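Local coordinates for protein alpha-L-rhamnosidase (Streptomyces avermitilis, PDB 3W5M) that hydrolyses terminal alpha-L-rhamnose from citrus flavonoids such as naringin, rutin and hesperidin and from gum arabic, and carries a calcium-dependent rhamnose-binding module, at residues 787-790 against 791-795; 815-818 against 819-823. All blocks are in the same frame, centred on the assembly; numbering follows the deposited sequence.

Interaction 1. Residues 787-790 against 791-795; sequences DLFT and RIRKA
Two turns of helix 783-800, in the (alpha/alpha)6-barrel catalytic domain, are tied together by i to i+4 pairs: D787 with R791, L788 with I792 and F789 with R793. On the exposed side D787 and R791 form a salt bridge, NE of R791 lying 3.2 Å from OD2 of D787 with a fairly straight N-H (158°). The carboxylate oxygen sits near the guanidinium plane, at its edge, whereas NE reaches that oxygen from above the carboxylate plane. R791 NH2 adds a weak, longer bond to the same OD2. A bend at chi3 folds the arginine back over the preceding turn. On the buried side CG of L788 packs against CD1 of I792 at 3.8 Å, and both residues also touch helix 756-777, L788 on A768 and I792 on F764 and A765. Backbone bonds run from the amides of R791, I792, R793 and K794 to the carbonyls four residues earlier. F789 and R793 both have CG anti to the backbone N (chi1 175° for the phenylalanine), which brings the two side chains together, crossing obliquely. One face of the R793 guanidinium meets CE2 and CZ of F789, with the planes 50° apart, while its NH1 is hydrogen-bonded to N822 O. With an alanine at R793, N822 O would probably lose this donor and the CE2-CZ end of the ring its guanidinium cover. CE2 of F789 stands 3.3 Å above the guanidinium plane of R793, offset toward its rim.

Interaction 2. Residues 815-818 against 819-823; sequences YVLT and LSMNL
Y815 sends its carbonyl oxygen to the amide of L819, 2.9 Å from O to N, and the leucine side chain folds back over this bond, its CG 3.4 Å from Y815 O. The phenol leads away from the turn, its OH hydrogen-bonded to D810 and to the amide of V807. V816 O accepts the amide N of S820 at 2.8 Å, and CB of S820 also lies close to that oxygen. The serine hydroxyl, anti to the backbone N, reaches R856 of helix 854-863, the helix on which the side chain of V816 packs. L817 and M821 lie side by side and point the same way, CD2 of the leucine touching CE of the methionine at 3.7 Å. Beyond CG the methionine is extended (chi2 171°), which carries its methyl out to the leucine end. Both rest on helix 756-777, L817 on I759 and M821 on Y763 and H766, and the L817 side chain is about 9 Å from that of W695, which binds rhamnose. L817 O accepts the amide of M821, the first residue to leave helical geometry, whose CB and CG also lie near that oxygen. T818 holds OG1 between its backbone N and carbonyl carbon, hydrogen-bonded to A814 O. T818 O is met in the carbonyl plane by the amide N of L823, 2.8 Å away and five residues on, with an N-H...O angle of 165°. CB of L823 packs near the same oxygen. N822, with positive phi (60°), turns the chain, and its amide N makes a weak bond to L819 O at 3.4 Å. This pairing, with N822 as the C-prime residue, is the Schellman motif that ends helix 812-820.

In the fold
Interactions 1 and 2 belong to successive helices of the catalytic domain, 783-800 and 812-820, and both pack against helix 756-777. Interaction 1 is partly buried within a continuing helix: an ion pair occupies its exposed side, aliphatic packing its covered side, and the aromatic-guanidinium pair faces the other helix end. Interaction 2 is a buried helix end, where apolar contacts and backbone capping dominate and the polar side-chain ends of Y815 and S820 have partners on neighbouring segments. The two meet directly, their centres about 14 Å apart. Beside the arginine's bond to the terminating turn, F789 CE1 packs on L823 CD2 at 4.2 Å, adding an apolar contact to the charged one.

Interaction 1. Residues 787-790 against 791-795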
loop_
_atom_site.group_PDB
_atom_site.type_symbol
_atom_site.label_atom_id
_atom_site.label_comp_id
_atom_site.label_asym_id
_atom_site.label_seq_id
_atom_site.Cartn_x
_atom_site.Cartn_y
_atom_site.Cartn_z
ATOM N N ASP A 787 18.408 28.076 -15.743
ATOM C CA ASP A 787 17.850 29.192 -16.502
ATOM C C ASP A 787 16.319 29.164 -16.472
ATOM O O ASP A 787 15.671 30.208 -16.286
ATOM C CB ASP A 787 18.360 29.157 -17.949
ATOM C CG ASP A 787 17.582 30.101 -18.874
ATOM O OD1 ASP A 787 17.565 31.323 -18.612
ATOM O OD2 ASP A 787 16.971 29.613 -19.853
ATOM N N LEU A 788 15.745 27.970 -16.640
ATOM C CA LEU A 788 14.287 27.799 -16.525
ATOM C C LEU A 788 13.783 28.228 -15.169
ATOM O O LEU A 788 12.797 28.948 -15.100
ATOM C CB LEU A 788 13.864 26.353 -16.802
ATOM C CG LEU A 788 12.364 26.082 -16.618
ATOM C CD1 LEU A 788 11.499 26.921 -17.562
ATOM C CD2 LEU A 788 12.071 24.601 -16.817
ATOM N N PHE A 789 14.434 27.755 -14.096
ATOM C CA PHE A 789 14.107 28.136 -12.720
ATOM C C PHE A 789 14.145 29.645 -12.517
ATOM O O PHE A 789 13.176 30.218 -12.004
ATOM C CB PHE A 789 15.031 27.455 -11.699
ATOM C CG PHE A 789 14.812 27.906 -10.278
ATOM C CD1 PHE A 789 13.542 27.885 -9.708
ATOM C CD2 PHE A 789 15.880 28.339 -9.505
ATOM C CE1 PHE A 789 13.343 28.285 -8.394
ATOM C CE2 PHE A 789 15.693 28.743 -8.186
ATOM C CZ PHE A 789 14.416 28.726 -7.628
ATOM N N THR A 790 15.254 30.268 -12.928
ATOM C CA THR A 790 15.413 31.750 -12.897
ATOM C C THR A 790 14.216 32.469 -13.552
ATOM O O THR A 790 13.674 33.431 -13.001
ATOM C CB THR A 790 16.694 32.172 -13.645
ATOM O OG1 THR A 790 17.817 31.505 -13.064
ATOM C CG2 THR A 790 16.915 33.691 -13.542
ATOM N N ARG A 791 13.816 31.992 -14.729
ATOM C CA ARG A 791 12.727 32.636 -15.480
ATOM C C ARG A 791 11.357 32.464 -14.837
ATOM O O ARG A 791 10.562 33.403 -14.822
ATOM C CB ARG A 791 12.729 32.215 -16.934
ATOM C CG ARG A 791 13.919 32.776 -17.682
ATOM C CD ARG A 791 13.833 32.485 -19.163
ATOM N NE ARG A 791 14.105 31.087 -19.454
ATOM C CZ ARG A 791 13.189 30.208 -19.852
ATOM N NH1 ARG A 791 11.920 30.573 -19.997
ATOM N NH2 ARG A 791 13.544 28.958 -20.100
ATOM N N ILE A 792 11.095 31.290 -14.256
ATOM C CA ILE A 792 9.853 31.082 -13.530
ATOM C C ILE A 792 9.788 31.874 -12.246
ATOM O O ILE A 792 8.734 32.442 -11.922
ATOM C CB ILE A 792 9.600 29.602 -13.186
ATOM C CG1 ILE A 792 9.629 28.758 -14.451
ATOM C CG2 ILE A 792 8.209 29.462 -12.550
ATOM C CD1 ILE A 792 9.698 27.260 -14.158
ATOM N N ARG A 793 10.890 31.887 -11.491
ATOM C CA ARG A 793 10.933 32.665 -10.262
ATOM C C ARG A 793 10.639 34.147 -10.553
ATOM O O ARG A 793 9.960 34.789 -9.767
ATOM C CB ARG A 793 12.268 32.527 -9.532
ATOM C CG ARG A 793 12.342 33.348 -8.260
ATOM C CD ARG A 793 13.420 32.903 -7.305
ATOM N NE ARG A 793 14.717 32.774 -7.949
ATOM C CZ ARG A 793 15.769 32.176 -7.392
ATOM N NH1 ARG A 793 15.678 31.638 -6.161
ATOM N NH2 ARG A 793 16.914 32.111 -8.069
ATOM N N LYS A 794 11.161 34.666 -11.657
ATOM C CA LYS A 794 10.937 36.087 -11.986
ATOM C C LYS A 794 9.471 36.343 -12.343
ATOM O O LYS A 794 8.856 37.278 -11.835
ATOM C CB LYS A 794 11.821 36.584 -13.118
ATOM C CG LYS A 794 12.003 38.089 -13.015
ATOM C CD LYS A 794 11.993 38.809 -14.351
ATOM C CE LYS A 794 12.121 40.317 -14.120
ATOM N NZ LYS A 794 12.274 41.097 -15.383
ATOM N N ALA A 795 8.925 35.491 -13.207
ATOM C CA ALA A 795 7.516 35.547 -13.564
ATOM C C ALA A 795 6.665 35.366 -12.309
ATOM O O ALA A 795 5.694 36.113 -12.102
ATOM C CB ALA A 795 7.187 34.515 -14.638
#

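Interaction 2. Residues 815-818 against 819-823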
loop_
_atom_site.group_PDB
_atom_site.type_symbol
_atom_site.label_atom_id
_atom_site.label_comp_id
_atom_site.label_asym_id
_atom_site.label_seq_id
_atom_site.Cartn_x
_atom_site.Cartn_y
_atom_site.Cartn_z
ATOM N N TYR A 815 2.623 31.825 2.130
ATOM C CA TYR A 815 3.928 32.252 2.607
ATOM C C TYR A 815 4.850 31.072 2.818
ATOM O O TYR A 815 6.015 31.110 2.432
ATOM C CB TYR A 815 3.785 33.070 3.877
ATOM C CG TYR A 815 3.044 34.344 3.576
ATOM C CD1 TYR A 815 3.590 35.288 2.699
ATOM C CD2 TYR A 815 1.788 34.592 4.128
ATOM C CE1 TYR A 815 2.913 36.457 2.406
ATOM C CE2 TYR A 815 1.097 35.760 3.833
ATOM C CZ TYR A 815 1.657 36.677 2.969
ATOM O OH TYR A 815 0.977 37.838 2.670
ATOM N N VAL A 816 4.320 30.023 3.442
ATOM C CA VAL A 816 5.093 28.809 3.633
ATOM C C VAL A 816 5.745 28.380 2.320
ATOM O O VAL A 816 6.961 28.141 2.281
ATOM C CB VAL A 816 4.227 27.655 4.192
ATOM C CG1 VAL A 816 4.993 26.332 4.082
ATOM C CG2 VAL A 816 3.889 27.913 5.665
ATOM N N LEU A 817 4.953 28.277 1.259
ATOM C CA LEU A 817 5.454 27.708 0.014
ATOM C C LEU A 817 6.476 28.603 -0.675
ATOM O O LEU A 817 7.484 28.115 -1.204
ATOM C CB LEU A 817 4.313 27.390 -0.946
ATOM C CG LEU A 817 3.556 26.121 -0.516
ATOM C CD1 LEU A 817 2.212 26.046 -1.199
ATOM C CD2 LEU A 817 4.363 24.860 -0.789
ATOM N N THR A 818 6.208 29.910 -0.673
ATOM C CA THR A 818 7.131 30.856 -1.295
ATOM C C THR A 818 8.436 30.951 -0.532
ATOM O O THR A 818 9.488 31.031 -1.172
ATOM C CB THR A 818 6.510 32.259 -1.437
ATOM O OG1 THR A 818 6.145 32.746 -0.134
ATOM C CG2 THR A 818 5.306 32.177 -2.332
ATOM N N LEU A 819 8.388 30.927 0.803
ATOM C CA LEU A 819 9.612 30.936 1.604
ATOM C C LEU A 819 10.388 29.628 1.437
ATOM O O LEU A 819 11.619 29.633 1.263
ATOM C CB LEU A 819 9.328 31.214 3.079
ATOM C CG LEU A 819 8.906 32.669 3.308
ATOM C CD1 LEU A 819 8.192 32.748 4.644
ATOM C CD2 LEU A 819 10.123 33.603 3.255
ATOM N N SER A 820 9.657 28.515 1.459
ATOM C CA SER A 820 10.265 27.187 1.327
ATOM C C SER A 820 11.010 26.982 0.000
ATOM O O SER A 820 12.119 26.447 -0.010
ATOM C CB SER A 820 9.197 26.094 1.453
ATOM O OG SER A 820 9.836 24.846 1.624
ATOM N N MET A 821 10.380 27.377 -1.091
ATOM C CA MET A 821 10.857 27.126 -2.444
ATOM C C MET A 821 11.748 28.256 -2.964
ATOM O O MET A 821 12.124 28.263 -4.133
ATOM C CB MET A 821 9.691 26.875 -3.404
ATOM C CG MET A 821 8.864 25.638 -3.032
ATOM S SD MET A 821 7.365 25.477 -3.998
ATOM C CE MET A 821 6.810 23.848 -3.430
ATOM N N ASN A 822 12.075 29.183 -2.071
ATOM C CA ASN A 822 12.984 30.307 -2.352
ATOM C C ASN A 822 12.455 31.177 -3.468
ATOM O O ASN A 822 13.195 31.571 -4.385
ATOM C CB ASN A 822 14.418 29.794 -2.597
ATOM C CG ASN A 822 14.945 28.992 -1.415
ATOM O OD1 ASN A 822 14.868 29.443 -0.278
ATOM N ND2 ASN A 822 15.445 27.780 -1.672
ATOM N N LEU A 823 11.151 31.485 -3.373
ATOM C CA LEU A 823 10.470 32.260 -4.387
ATOM C C LEU A 823 10.327 33.744 -4.010
ATOM O O LEU A 823 10.253 34.564 -4.903
ATOM C CB LEU A 823 9.129 31.642 -4.766
ATOM C CG LEU A 823 9.275 30.215 -5.352
ATOM C CD1 LEU A 823 7.923 29.553 -5.528
ATOM C CD2 LEU A 823 10.030 30.182 -6.674
#